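Local coordinates for plasmin and fibronectin-binding protein A (PDB 4MR0) that acts as a fibronectin-dependent adhesin and invasin of Streptococcus pneumoniae and binds human fibronectin, plasmin, plasminogen and serum albumin, at residues A[220-224]-A[243-247]; A[411-417]-A[447-453]. All blocks are in the same frame, centred on the assembly; numbering follows the deposited sequence.

Both contacts lie in the parallel beta-helix of this surface protein, which is one part of a longer cell-wall-anchored adhesin, and they illustrate two ways in which such a fold is held together. In contact 1, two pieces of chain meet around a corner inside the hydrophobic core, mainly through side chains; in contact 2, equivalent strands of successive coils are joined edge to edge by backbone hydrogen bonds. The contacts follow one another along the chain, on opposite sides of its centre, with their centres 28 Å apart and their nearest atoms about 19 Å apart. Neither reaches a metal: G244 of contact 1 and the Y416 side chain of contact 2 are each about 11 Å from a bound manganese ion.

Contact 1: residues A[220-224]-A[243-247]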
loop_
_atom_site.group_PDB
_atom_site.type_symbol
_atom_site.label_atom_id
_atom_site.label_comp_id
_atom_site.label_asym_id
_atom_site.label_seq_id
_atom_site.Cartn_x
_atom_site.Cartn_y
_atom_site.Cartn_z
ATOM N N THR A 220 14.022 7.004 13.615
ATOM C CA THR A 220 13.404 7.671 12.490
ATOM C C THR A 220 14.311 7.525 11.284
ATOM O O THR A 220 15.534 7.400 11.430
ATOM C CB THR A 220 13.245 9.187 12.781
ATOM O OG1 THR A 220 12.371 9.376 13.902
ATOM C CG2 THR A 220 12.695 9.922 11.566
ATOM N N ILE A 221 13.710 7.503 10.102
ATOM C CA ILE A 221 14.472 7.463 8.863
ATOM C C ILE A 221 13.934 8.662 8.102
ATOM O O ILE A 221 12.780 8.667 7.695
ATOM C CB ILE A 221 14.222 6.186 8.030
ATOM C CG1 ILE A 221 14.745 4.960 8.779
ATOM C CG2 ILE A 221 14.928 6.304 6.681
ATOM C CD1 ILE A 221 14.522 3.630 8.031
ATOM N N ASP A 222 14.758 9.698 7.970
ATOM C CA ASP A 222 14.365 10.905 7.256
ATOM C C ASP A 222 14.737 10.671 5.799
ATOM O O ASP A 222 15.900 10.766 5.420
ATOM C CB ASP A 222 15.142 12.108 7.798
ATOM C CG ASP A 222 14.631 13.433 7.261
ATOM O OD1 ASP A 222 14.034 13.442 6.169
ATOM O OD2 ASP A 222 14.843 14.471 7.928
ATOM N N MET A 223 13.754 10.366 4.975
ATOM C CA MET A 223 14.041 10.113 3.580
ATOM C C MET A 223 14.441 11.407 2.863
ATOM O O MET A 223 14.789 11.400 1.679
ATOM C CB MET A 223 12.838 9.423 2.947
ATOM C CG MET A 223 12.560 8.062 3.591
ATOM S SD MET A 223 11.091 7.160 2.964
ATOM C CE MET A 223 9.778 8.047 4.040
ATOM N N ASN A 224 14.373 12.509 3.615
ATOM C CA ASN A 224 14.819 13.835 3.178
ATOM C C ASN A 224 14.285 14.332 1.835
ATOM O O ASN A 224 15.014 14.974 1.071
ATOM C CB ASN A 224 16.353 13.791 3.158
ATOM C CG ASN A 224 17.007 15.144 3.398
ATOM O OD1 ASN A 224 16.379 16.084 3.888
ATOM N ND2 ASN A 224 18.297 15.234 3.070
ATOM N N SER A 243 12.939 9.131 -3.468
ATOM C CA SER A 243 13.682 8.666 -2.310
ATOM C C SER A 243 12.820 7.674 -1.540
ATOM O O SER A 243 11.586 7.755 -1.564
ATOM C CB SER A 243 14.097 9.835 -1.403
ATOM O OG SER A 243 12.990 10.396 -0.726
ATOM N N GLY A 244 13.485 6.734 -0.872
ATOM C CA GLY A 244 12.798 5.716 -0.093
ATOM C C GLY A 244 13.688 5.260 1.050
ATOM O O GLY A 244 14.813 5.757 1.199
ATOM N N ALA A 245 13.213 4.306 1.848
ATOM C CA ALA A 245 14.004 3.819 2.979
ATOM C C ALA A 245 14.527 2.396 2.826
ATOM O O ALA A 245 15.692 2.121 3.127
ATOM C CB ALA A 245 13.186 3.919 4.275
ATOM N N PHE A 246 13.663 1.494 2.368
ATOM C CA PHE A 246 14.034 0.088 2.225
ATOM C C PHE A 246 13.723 -0.531 0.869
ATOM O O PHE A 246 12.663 -0.292 0.298
ATOM C CB PHE A 246 13.306 -0.758 3.283
ATOM C CG PHE A 246 13.800 -0.556 4.689
ATOM C CD1 PHE A 246 14.892 -1.274 5.166
ATOM C CD2 PHE A 246 13.145 0.322 5.551
ATOM C CE1 PHE A 246 15.328 -1.123 6.484
ATOM C CE2 PHE A 246 13.572 0.479 6.869
ATOM C CZ PHE A 246 14.659 -0.242 7.339
ATOM N N ALA A 247 14.660 -1.331 0.368
ATOM C CA ALA A 247 14.474 -2.076 -0.873
ATOM C C ALA A 247 14.791 -3.504 -0.435
ATOM O O ALA A 247 15.953 -3.903 -0.341
ATOM C CB ALA A 247 15.448 -1.618 -1.947
#
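A corner of the buried core is filled where strand 220-222 runs out toward M223 and the chain, after an 18-residue loop, re-enters at 243-247. The CA atoms of M223 and G244 come within 5.9 Å. M223 turns its unbranched side chain inward, so that SD packs on the G244-A245 peptide, 3.7 Å from both G244 C and A245 N, and lies 4.1 Å from A245 CB. Next to it, I221 CG2 rests 3.8 Å from A245 CB and I221 CD1 3.5 Å from F246 CE2. This is the inside of a right-handed parallel beta-helix of the pectate lyase-like kind, in which strands on different faces meet through apolar side chains. The chain bends at A245, where a small residue fits under I221 and M223, while the F246 ring also packs edge-to-face on Y216. One polar link crosses the contact: S243 OG donates to M223 O over 3.2 Å and in turn accepts from Y265 N, so the short serine hydroxyl links the carbonyl of M223 to the amide of Y265 in strand 260-265.

Contact 2: residues A[411-417]-A[447-453]; sequences ALVNAYS and AIRVAKD
Within 411-417 and 447-453, residues 413-415 and 448-450 form a parallel ladder, V413 opposite I448, N414 opposite R449 and A415 opposite V450 (CA-CA 4.7 to 4.8 Å), the hallmark of stacked coils in a parallel beta-helix. R449 N donates to V413 O (2.8 Å), R449 O accepts from A415 N (2.9 Å), and the long R449 side chain (ttt, chi4 -81°) sends NH1 to N414 OD1 (3.0 Å) and NH2 into a salt bridge with D453 OD2 (2.6 Å), whose OD1 takes S417 N (2.9 Å). The ladder starts after corners at L412 (-52/-42) and small A447 (-73/-59), where A447 O accepts from V413 N (3.0 Å); beta-branched V413 (t) and I448 suit the apolar interior. A415 O accepts from A451 N (2.9 Å) and A451 O from S417 OG (3.0 Å), and a water donates to A415 O (2.7 Å) and A451 O (3.0 Å). Strands 377-381 and 483-486 flank the pair, E484 salt-bridging R449 NE, while 431-440 and 462-473 pack against V413, I448 and V450.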
loop_
_atom_site.group_PDB
_atom_site.type_symbol
_atom_site.label_atom_id
_atom_site.label_comp_id
_atom_site.label_asym_id
_atom_site.label_seq_id
_atom_site.Cartn_x
_atom_site.Cartn_y
_atom_site.Cartn_z
ATOM N N ALA A 411 -10.452 6.080 -3.926
ATOM C CA ALA A 411 -11.125 4.855 -3.504
ATOM C C ALA A 411 -10.208 4.304 -2.412
ATOM O O ALA A 411 -9.126 3.796 -2.703
ATOM C CB ALA A 411 -11.238 3.875 -4.673
ATOM N N LEU A 412 -10.640 4.426 -1.158
ATOM C CA LEU A 412 -9.836 3.999 -0.015
ATOM C C LEU A 412 -9.306 2.568 -0.099
ATOM O O LEU A 412 -8.161 2.303 0.259
ATOM C CB LEU A 412 -10.614 4.271 1.277
ATOM C CG LEU A 412 -10.939 5.779 1.351
ATOM C CD1 LEU A 412 -11.580 6.133 2.679
ATOM C CD2 LEU A 412 -9.663 6.589 1.152
ATOM N N VAL A 413 -10.139 1.644 -0.550
ATOM C CA VAL A 413 -9.698 0.275 -0.765
ATOM C C VAL A 413 -10.033 0.084 -2.236
ATOM O O VAL A 413 -11.182 0.259 -2.642
ATOM C CB VAL A 413 -10.467 -0.756 0.079
ATOM C CG1 VAL A 413 -10.098 -2.156 -0.378
ATOM C CG2 VAL A 413 -10.106 -0.603 1.546
ATOM N N ASN A 414 -9.034 -0.256 -3.040
ATOM C CA ASN A 414 -9.261 -0.411 -4.468
ATOM C C ASN A 414 -8.507 -1.601 -5.044
ATOM O O ASN A 414 -7.336 -1.482 -5.404
ATOM C CB ASN A 414 -8.834 0.886 -5.175
ATOM C CG ASN A 414 -9.176 0.900 -6.654
ATOM O OD1 ASN A 414 -9.703 -0.068 -7.196
ATOM N ND2 ASN A 414 -8.872 2.017 -7.319
ATOM N N ALA A 415 -9.170 -2.753 -5.109
ATOM C CA ALA A 415 -8.561 -3.955 -5.679
ATOM C C ALA A 415 -9.017 -3.953 -7.126
ATOM O O ALA A 415 -10.154 -4.321 -7.419
ATOM C CB ALA A 415 -9.074 -5.207 -4.976
ATOM N N TYR A 416 -8.126 -3.544 -8.024
ATOM C CA TYR A 416 -8.463 -3.450 -9.435
ATOM C C TYR A 416 -7.689 -4.419 -10.318
ATOM O O TYR A 416 -6.887 -5.212 -9.836
ATOM C CB TYR A 416 -8.232 -2.015 -9.917
ATOM C CG TYR A 416 -6.775 -1.652 -10.113
ATOM C CD1 TYR A 416 -5.923 -1.459 -9.022
ATOM C CD2 TYR A 416 -6.240 -1.528 -11.397
ATOM C CE1 TYR A 416 -4.568 -1.151 -9.210
ATOM C CE2 TYR A 416 -4.898 -1.223 -11.597
ATOM C CZ TYR A 416 -4.067 -1.034 -10.505
ATOM O OH TYR A 416 -2.747 -0.718 -10.719
ATOM N N SER A 417 -7.941 -4.341 -11.621
ATOM C CA SER A 417 -7.284 -5.211 -12.585
ATOM C C SER A 417 -6.343 -4.428 -13.493
ATOM O O SER A 417 -6.703 -3.376 -14.015
ATOM C CB SER A 417 -8.336 -5.934 -13.430
ATOM O OG SER A 417 -9.178 -6.740 -12.615
ATOM N N ALA A 447 -15.447 4.433 -0.644
ATOM C CA ALA A 447 -14.861 3.658 0.444
ATOM C C ALA A 447 -14.193 2.383 -0.061
ATOM O O ALA A 447 -12.994 2.177 0.124
ATOM C CB ALA A 447 -15.932 3.301 1.472
ATOM N N ILE A 448 -14.981 1.539 -0.711
ATOM C CA ILE A 448 -14.501 0.257 -1.205
ATOM C C ILE A 448 -14.799 0.008 -2.667
ATOM O O ILE A 448 -15.908 0.268 -3.143
ATOM C CB ILE A 448 -15.145 -0.900 -0.405
ATOM C CG1 ILE A 448 -14.816 -0.751 1.078
ATOM C CG2 ILE A 448 -14.667 -2.236 -0.942
ATOM C CD1 ILE A 448 -15.592 -1.710 1.975
ATOM N N ARG A 449 -13.808 -0.541 -3.364
ATOM C CA ARG A 449 -13.944 -0.866 -4.772
ATOM C C ARG A 449 -13.167 -2.139 -5.109
ATOM O O ARG A 449 -12.000 -2.276 -4.739
ATOM C CB ARG A 449 -13.421 0.295 -5.626
ATOM C CG ARG A 449 -13.438 0.038 -7.115
ATOM C CD ARG A 449 -13.020 1.287 -7.880
ATOM N NE ARG A 449 -13.240 1.140 -9.316
ATOM C CZ ARG A 449 -12.421 0.504 -10.145
ATOM N NH1 ARG A 449 -11.301 -0.050 -9.691
ATOM N NH2 ARG A 449 -12.728 0.418 -11.431
ATOM N N VAL A 450 -13.828 -3.069 -5.791
ATOM C CA VAL A 450 -13.204 -4.317 -6.226
ATOM C C VAL A 450 -13.692 -4.467 -7.650
ATOM O O VAL A 450 -14.903 -4.534 -7.892
ATOM C CB VAL A 450 -13.674 -5.540 -5.405
ATOM C CG1 VAL A 450 -13.091 -6.824 -5.996
ATOM C CG2 VAL A 450 -13.230 -5.396 -3.962
ATOM N N ALA A 451 -12.774 -4.521 -8.608
ATOM C CA ALA A 451 -13.241 -4.608 -9.974
ATOM C C ALA A 451 -12.322 -5.156 -11.039
ATOM O O ALA A 451 -11.108 -5.258 -10.862
ATOM C CB ALA A 451 -13.709 -3.222 -10.406
ATOM N N LYS A 452 -12.951 -5.543 -12.145
ATOM C CA LYS A 452 -12.239 -5.958 -13.341
ATOM C C LYS A 452 -12.757 -4.802 -14.183
ATOM O O LYS A 452 -13.807 -4.893 -14.827
ATOM C CB LYS A 452 -12.719 -7.293 -13.903
ATOM C CG LYS A 452 -11.812 -7.736 -15.050
ATOM C CD LYS A 452 -12.148 -9.093 -15.611
ATOM C CE LYS A 452 -13.444 -9.073 -16.393
ATOM N NZ LYS A 452 -13.592 -10.339 -17.159
ATOM N N ASP A 453 -12.022 -3.698 -14.102
ATOM C CA ASP A 453 -12.348 -2.430 -14.746
ATOM C C ASP A 453 -12.881 -2.452 -16.173
ATOM O O ASP A 453 -13.605 -1.540 -16.567
ATOM C CB ASP A 453 -11.134 -1.498 -14.653
ATOM C CG ASP A 453 -10.443 -1.580 -13.297
ATOM O OD1 ASP A 453 -9.815 -2.623 -13.014
ATOM O OD2 ASP A 453 -10.540 -0.613 -12.510
HETATM O O HOH W 1 -9.960 -6.743 -8.516
#